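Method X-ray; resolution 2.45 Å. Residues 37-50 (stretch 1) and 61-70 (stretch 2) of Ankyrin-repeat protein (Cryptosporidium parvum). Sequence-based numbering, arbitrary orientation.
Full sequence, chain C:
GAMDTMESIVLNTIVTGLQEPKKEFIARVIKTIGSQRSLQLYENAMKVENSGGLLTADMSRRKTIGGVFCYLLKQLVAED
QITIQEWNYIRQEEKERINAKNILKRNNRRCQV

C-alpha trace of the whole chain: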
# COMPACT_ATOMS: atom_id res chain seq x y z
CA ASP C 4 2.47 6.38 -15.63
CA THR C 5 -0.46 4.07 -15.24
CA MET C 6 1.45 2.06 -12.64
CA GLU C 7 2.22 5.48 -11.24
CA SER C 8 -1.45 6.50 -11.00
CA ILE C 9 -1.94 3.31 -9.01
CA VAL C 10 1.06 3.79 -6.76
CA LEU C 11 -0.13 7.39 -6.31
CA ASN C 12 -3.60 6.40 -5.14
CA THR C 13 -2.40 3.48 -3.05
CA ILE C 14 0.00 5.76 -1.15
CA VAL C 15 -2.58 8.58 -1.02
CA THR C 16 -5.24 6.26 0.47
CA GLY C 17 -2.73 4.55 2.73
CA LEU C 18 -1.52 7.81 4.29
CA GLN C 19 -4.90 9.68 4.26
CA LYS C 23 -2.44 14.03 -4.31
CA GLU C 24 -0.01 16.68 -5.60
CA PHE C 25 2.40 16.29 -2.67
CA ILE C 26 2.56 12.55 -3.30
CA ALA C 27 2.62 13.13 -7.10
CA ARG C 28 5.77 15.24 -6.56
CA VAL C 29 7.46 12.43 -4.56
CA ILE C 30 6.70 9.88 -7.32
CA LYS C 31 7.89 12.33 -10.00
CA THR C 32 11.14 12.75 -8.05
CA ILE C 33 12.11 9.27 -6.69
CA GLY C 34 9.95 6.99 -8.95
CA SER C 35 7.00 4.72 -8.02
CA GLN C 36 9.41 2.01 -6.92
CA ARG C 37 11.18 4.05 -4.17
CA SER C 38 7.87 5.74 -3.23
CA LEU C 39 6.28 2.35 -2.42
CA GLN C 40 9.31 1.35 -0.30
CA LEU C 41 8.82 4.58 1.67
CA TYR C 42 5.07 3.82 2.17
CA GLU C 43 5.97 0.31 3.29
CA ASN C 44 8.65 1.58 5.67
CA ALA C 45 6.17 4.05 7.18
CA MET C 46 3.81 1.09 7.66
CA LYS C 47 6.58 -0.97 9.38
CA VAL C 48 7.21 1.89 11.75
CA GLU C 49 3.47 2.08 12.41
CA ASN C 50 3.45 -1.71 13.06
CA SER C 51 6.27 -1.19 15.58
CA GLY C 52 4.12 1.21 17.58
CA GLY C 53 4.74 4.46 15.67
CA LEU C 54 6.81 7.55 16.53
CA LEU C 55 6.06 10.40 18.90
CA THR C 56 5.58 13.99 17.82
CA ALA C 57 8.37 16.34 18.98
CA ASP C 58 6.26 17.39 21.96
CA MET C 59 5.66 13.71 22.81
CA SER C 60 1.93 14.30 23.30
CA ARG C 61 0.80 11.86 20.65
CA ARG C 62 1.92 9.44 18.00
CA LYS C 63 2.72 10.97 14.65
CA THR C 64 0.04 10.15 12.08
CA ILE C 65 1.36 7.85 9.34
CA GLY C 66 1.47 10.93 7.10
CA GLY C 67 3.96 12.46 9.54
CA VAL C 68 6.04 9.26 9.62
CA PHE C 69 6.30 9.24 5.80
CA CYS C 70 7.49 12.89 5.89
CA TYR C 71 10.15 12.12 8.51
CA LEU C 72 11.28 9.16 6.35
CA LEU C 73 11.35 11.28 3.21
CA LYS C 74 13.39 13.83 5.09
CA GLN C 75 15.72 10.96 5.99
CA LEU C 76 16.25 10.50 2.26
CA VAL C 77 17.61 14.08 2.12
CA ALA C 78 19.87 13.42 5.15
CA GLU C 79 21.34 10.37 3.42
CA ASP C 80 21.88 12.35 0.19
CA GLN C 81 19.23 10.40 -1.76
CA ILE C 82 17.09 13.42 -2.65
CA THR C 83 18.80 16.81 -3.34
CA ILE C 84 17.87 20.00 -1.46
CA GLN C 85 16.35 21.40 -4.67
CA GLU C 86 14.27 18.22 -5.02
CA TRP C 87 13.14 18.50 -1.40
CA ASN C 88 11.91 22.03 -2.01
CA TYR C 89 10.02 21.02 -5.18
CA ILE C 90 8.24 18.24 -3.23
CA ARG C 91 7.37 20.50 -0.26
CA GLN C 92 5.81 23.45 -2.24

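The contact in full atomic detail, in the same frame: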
# COMPACT_ATOMS: atom_id res chain seq x y z
N ARG C 37 10.66 3.60 -5.47
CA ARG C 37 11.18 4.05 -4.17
C ARG C 37 10.08 4.63 -3.27
O ARG C 37 10.12 4.49 -2.04
CB ARG C 37 12.38 5.03 -4.33
CG ARG C 37 13.63 4.38 -4.99
CD ARG C 37 14.67 5.43 -5.41
NE ARG C 37 15.80 5.57 -4.47
CZ ARG C 37 17.05 5.19 -4.74
NH1 ARG C 37 17.36 4.65 -5.92
NH2 ARG C 37 18.01 5.35 -3.83
N SER C 38 9.09 5.28 -3.89
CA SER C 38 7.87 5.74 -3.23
C SER C 38 7.14 4.62 -2.44
O SER C 38 6.78 4.81 -1.28
CB SER C 38 6.93 6.33 -4.25
OG SER C 38 7.44 7.56 -4.71
N LEU C 39 6.94 3.47 -3.08
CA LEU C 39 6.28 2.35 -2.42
C LEU C 39 7.07 1.83 -1.24
O LEU C 39 6.49 1.54 -0.18
CB LEU C 39 5.96 1.21 -3.40
CG LEU C 39 4.54 1.05 -3.96
CD1 LEU C 39 4.44 -0.24 -4.77
CD2 LEU C 39 3.47 1.05 -2.86
N GLN C 40 8.39 1.72 -1.40
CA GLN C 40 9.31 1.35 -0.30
C GLN C 40 9.21 2.30 0.88
O GLN C 40 9.30 1.85 2.02
CB GLN C 40 10.77 1.31 -0.76
CG GLN C 40 11.17 0.05 -1.51
CD GLN C 40 12.64 0.06 -1.98
OE1 GLN C 40 12.97 -0.44 -3.08
NE2 GLN C 40 13.53 0.63 -1.16
N LEU C 41 9.01 3.59 0.61
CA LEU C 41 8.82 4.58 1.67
C LEU C 41 7.46 4.37 2.41
O LEU C 41 7.38 4.50 3.64
CB LEU C 41 8.88 5.98 1.05
CG LEU C 41 9.38 7.22 1.77
CD1 LEU C 41 10.77 7.01 2.41
CD2 LEU C 41 9.44 8.31 0.74
N TYR C 42 6.42 4.04 1.64
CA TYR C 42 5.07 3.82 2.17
C TYR C 42 5.11 2.58 3.06
O TYR C 42 4.64 2.61 4.20
CB TYR C 42 4.07 3.67 1.02
CG TYR C 42 2.72 3.16 1.44
CD1 TYR C 42 2.01 3.79 2.44
CD2 TYR C 42 2.15 2.05 0.82
CE1 TYR C 42 0.79 3.33 2.84
CE2 TYR C 42 0.89 1.57 1.22
CZ TYR C 42 0.22 2.22 2.23
OH TYR C 42 -1.00 1.81 2.64
N GLU C 43 5.74 1.54 2.54
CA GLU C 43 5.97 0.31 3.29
C GLU C 43 6.72 0.53 4.58
O GLU C 43 6.31 -0.01 5.64
CB GLU C 43 6.73 -0.71 2.46
CG GLU C 43 6.93 -1.96 3.25
CD GLU C 43 7.95 -2.89 2.66
OE1 GLU C 43 8.78 -2.46 1.81
OE2 GLU C 43 7.90 -4.08 3.06
N ASN C 44 7.81 1.30 4.51
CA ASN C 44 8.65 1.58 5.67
C ASN C 44 7.90 2.35 6.73
O ASN C 44 8.07 2.07 7.91
CB ASN C 44 9.92 2.31 5.27
CG ASN C 44 10.92 1.40 4.58
OD1 ASN C 44 11.02 0.21 4.90
ND2 ASN C 44 11.65 1.94 3.59
N ALA C 45 7.06 3.29 6.30
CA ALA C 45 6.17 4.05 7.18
C ALA C 45 5.20 3.11 7.86
O ALA C 45 4.92 3.27 9.05
CB ALA C 45 5.39 5.11 6.41
N MET C 46 4.70 2.14 7.10
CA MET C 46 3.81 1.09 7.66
C MET C 46 4.53 0.22 8.68
O MET C 46 3.94 -0.10 9.69
CB MET C 46 3.17 0.24 6.56
CG MET C 46 1.92 0.86 5.93
SD MET C 46 0.99 -0.19 4.76
CE MET C 46 2.25 -0.56 3.52
N LYS C 47 5.80 -0.13 8.42
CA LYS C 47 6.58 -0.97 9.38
C LYS C 47 6.79 -0.28 10.70
O LYS C 47 6.61 -0.89 11.78
CB LYS C 47 7.95 -1.37 8.82
CG LYS C 47 7.85 -2.34 7.69
CD LYS C 47 9.19 -2.88 7.29
CE LYS C 47 8.96 -3.87 6.15
NZ LYS C 47 10.13 -4.74 5.90
N VAL C 48 7.12 1.00 10.61
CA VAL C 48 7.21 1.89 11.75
C VAL C 48 5.87 1.95 12.50
O VAL C 48 5.85 1.89 13.73
CB VAL C 48 7.67 3.35 11.36
CG1 VAL C 48 7.62 4.25 12.56
CG2 VAL C 48 9.07 3.34 10.79
N GLU C 49 4.77 2.09 11.77
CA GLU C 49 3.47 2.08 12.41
C GLU C 49 3.23 0.72 13.09
O GLU C 49 2.76 0.70 14.23
CB GLU C 49 2.35 2.47 11.46
CG GLU C 49 2.40 3.96 11.05
CD GLU C 49 2.06 4.91 12.20
OE1 GLU C 49 0.86 5.06 12.54
OE2 GLU C 49 2.99 5.50 12.78
N ASN C 50 3.60 -0.38 12.44
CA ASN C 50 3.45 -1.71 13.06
C ASN C 50 4.29 -1.87 14.33
O ASN C 50 3.90 -2.57 15.25
CB ASN C 50 3.72 -2.84 12.06
CG ASN C 50 2.73 -2.86 10.90
OD1 ASN C 50 1.62 -2.33 11.00
ND2 ASN C 50 3.12 -3.49 9.80
N ARG C 61 1.45 12.96 21.35
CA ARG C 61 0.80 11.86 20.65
C ARG C 61 1.74 11.18 19.68
O ARG C 61 2.87 11.61 19.48
CB ARG C 61 -0.46 12.35 19.92
CG ARG C 61 -0.30 13.69 19.28
CD ARG C 61 -1.22 13.85 18.10
NE ARG C 61 -0.77 14.97 17.26
CZ ARG C 61 -0.20 14.86 16.06
NH1 ARG C 61 -0.00 13.66 15.51
NH2 ARG C 61 0.17 15.95 15.40
N ARG C 62 1.26 10.08 19.11
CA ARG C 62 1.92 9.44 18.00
C ARG C 62 1.84 10.38 16.81
O ARG C 62 0.90 11.13 16.69
CB ARG C 62 1.16 8.19 17.65
CG ARG C 62 1.68 6.91 18.22
CD ARG C 62 1.52 5.92 17.10
NE ARG C 62 1.21 4.57 17.52
CZ ARG C 62 1.01 3.56 16.67
NH1 ARG C 62 1.09 3.75 15.35
NH2 ARG C 62 0.74 2.35 17.15
N LYS C 63 2.83 10.34 15.94
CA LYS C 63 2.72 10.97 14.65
C LYS C 63 1.68 10.18 13.87
O LYS C 63 1.63 8.95 13.97
CB LYS C 63 4.05 10.84 13.92
CG LYS C 63 5.14 11.82 14.31
CD LYS C 63 6.42 11.35 13.68
CE LYS C 63 7.27 12.47 13.22
NZ LYS C 63 7.92 13.22 14.31
N THR C 64 0.86 10.85 13.08
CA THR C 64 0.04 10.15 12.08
C THR C 64 1.01 9.47 11.10
O THR C 64 2.20 9.79 11.08
CB THR C 64 -0.84 11.15 11.30
OG1 THR C 64 -0.03 11.84 10.33
CG2 THR C 64 -1.50 12.17 12.24
N ILE C 65 0.52 8.55 10.29
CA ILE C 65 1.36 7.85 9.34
C ILE C 65 1.81 8.81 8.22
O ILE C 65 2.90 8.66 7.63
CB ILE C 65 0.69 6.54 8.81
CG1 ILE C 65 1.54 5.85 7.74
CG2 ILE C 65 -0.74 6.80 8.33
CD1 ILE C 65 1.10 4.38 7.44
N GLY C 66 1.01 9.84 7.96
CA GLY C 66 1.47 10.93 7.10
C GLY C 66 2.75 11.59 7.63
O GLY C 66 3.69 11.84 6.88
N GLY C 67 2.79 11.85 8.93
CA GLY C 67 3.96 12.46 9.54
C GLY C 67 5.18 11.55 9.50
O GLY C 67 6.31 12.04 9.30
N VAL C 68 4.96 10.24 9.67
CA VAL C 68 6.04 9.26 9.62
C VAL C 68 6.70 9.28 8.24
O VAL C 68 7.93 9.39 8.12
CB VAL C 68 5.57 7.82 9.99
CG1 VAL C 68 6.67 6.79 9.67
CG2 VAL C 68 5.19 7.72 11.49
N PHE C 69 5.87 9.21 7.20
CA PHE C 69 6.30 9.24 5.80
C PHE C 69 7.12 10.51 5.50
O PHE C 69 8.11 10.46 4.77
CB PHE C 69 5.04 9.14 4.92
CG PHE C 69 5.30 9.04 3.44
CD1 PHE C 69 5.45 7.80 2.82
CD2 PHE C 69 5.34 10.19 2.65
CE1 PHE C 69 5.65 7.70 1.45
CE2 PHE C 69 5.56 10.11 1.26
CZ PHE C 69 5.70 8.86 0.66
N CYS C 70 6.73 11.64 6.07
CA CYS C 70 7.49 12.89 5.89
C CYS C 70 8.85 12.89 6.59
O CYS C 70 9.82 13.42 6.07
CB CYS C 70 6.68 14.12 6.31
SG CYS C 70 5.25 14.37 5.26
O HOH W 1 3.50 7.16 14.76
O HOH W 2 0.88 -0.22 16.72

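The contact is a mainly apolar packing of two obliquely crossing helices, closed at one end by a salt bridge and two water-mediated links that all involve E49. Helix 37-50 and helix 65-70 run at 123° between their N-to-C directions, with a closest axial approach of 9.0 Å, and the two stretches bury 562 Å² in total. No direct hydrogen bond crosses between them, so the evidence for cohesion lies in side-chain packing, charge and water.

The nearest CA pair across the stretches, 5.4 Å between A45 CA and F69 CA, marks where the backbones come closest. Alanine suits this position: its CA-to-CB bond points toward the other stretch, and the single methyl touches three residues without holding the helices apart. A45 CB lies 4.1 Å from I65 CG1, 3.9 Å from V68 CG1 and 4.3 Å from F69 CB.

F69 provides the knob of a knob-into-hole arrangement, its side chain sitting among S38, L41, Y42 and A45. Its CA-to-CB bond points sideways, but with chi1 at -175° (t) the end of the side chain comes nearer to the first helix. The ring's CE1 is 3.7 Å from L41 CB and 4.3 Å from Y42 CB. L41 CD2 also makes an off-centre CH-pi contact, 4.2 Å from the F69 ring centroid and 29° off the ring normal. A45 CB, Y42 N and S38 O lie instead at the ring edge, near its plane. Both polar atoms of this edge already serve the helix, since Y42 N donates to S38 O at 3.0 Å; the aromatic edge therefore rests against backbone whose hydrogen bonding is satisfied.

I65 and V68 extend the apolar surface, both with CA-to-CB bonds directed toward the first helix. I65, with both chi angles t, brings CD1 to 3.9 Å from M46 CG, while its CB lies 3.8 Å from E49 CG. V68 CG1 reaches V48 CG1 at 4.0 Å. Branched aliphatic side chains are well suited to filling the space beside the small A45.

E49 has the largest covered area of any residue in the contact, 103 Å². Its m, m conformation lays the methylene portion against I65 and leaves the carboxylate free for polar partners. E49 OE1 forms a salt bridge with R62 NH1 at 3.1 Å, approaching the guanidinium at its edge, near its plane. Water 1 bridges the stretches, its O lying 2.6 Å from E49 OE2 and 2.7 Å from K63 O. Water 2 provides a second link, accepting from R62 NH2 at 2.6 Å and donating to E49 O at 3.3 Å.

T64 helps establish the second helix by N-capping: G67 N donates to T64 OG1 at 3.1 Å with an angle of 158°. Its CA-to-CB bond points away from the first helix, so its role is local. The following I65 begins the packed surface.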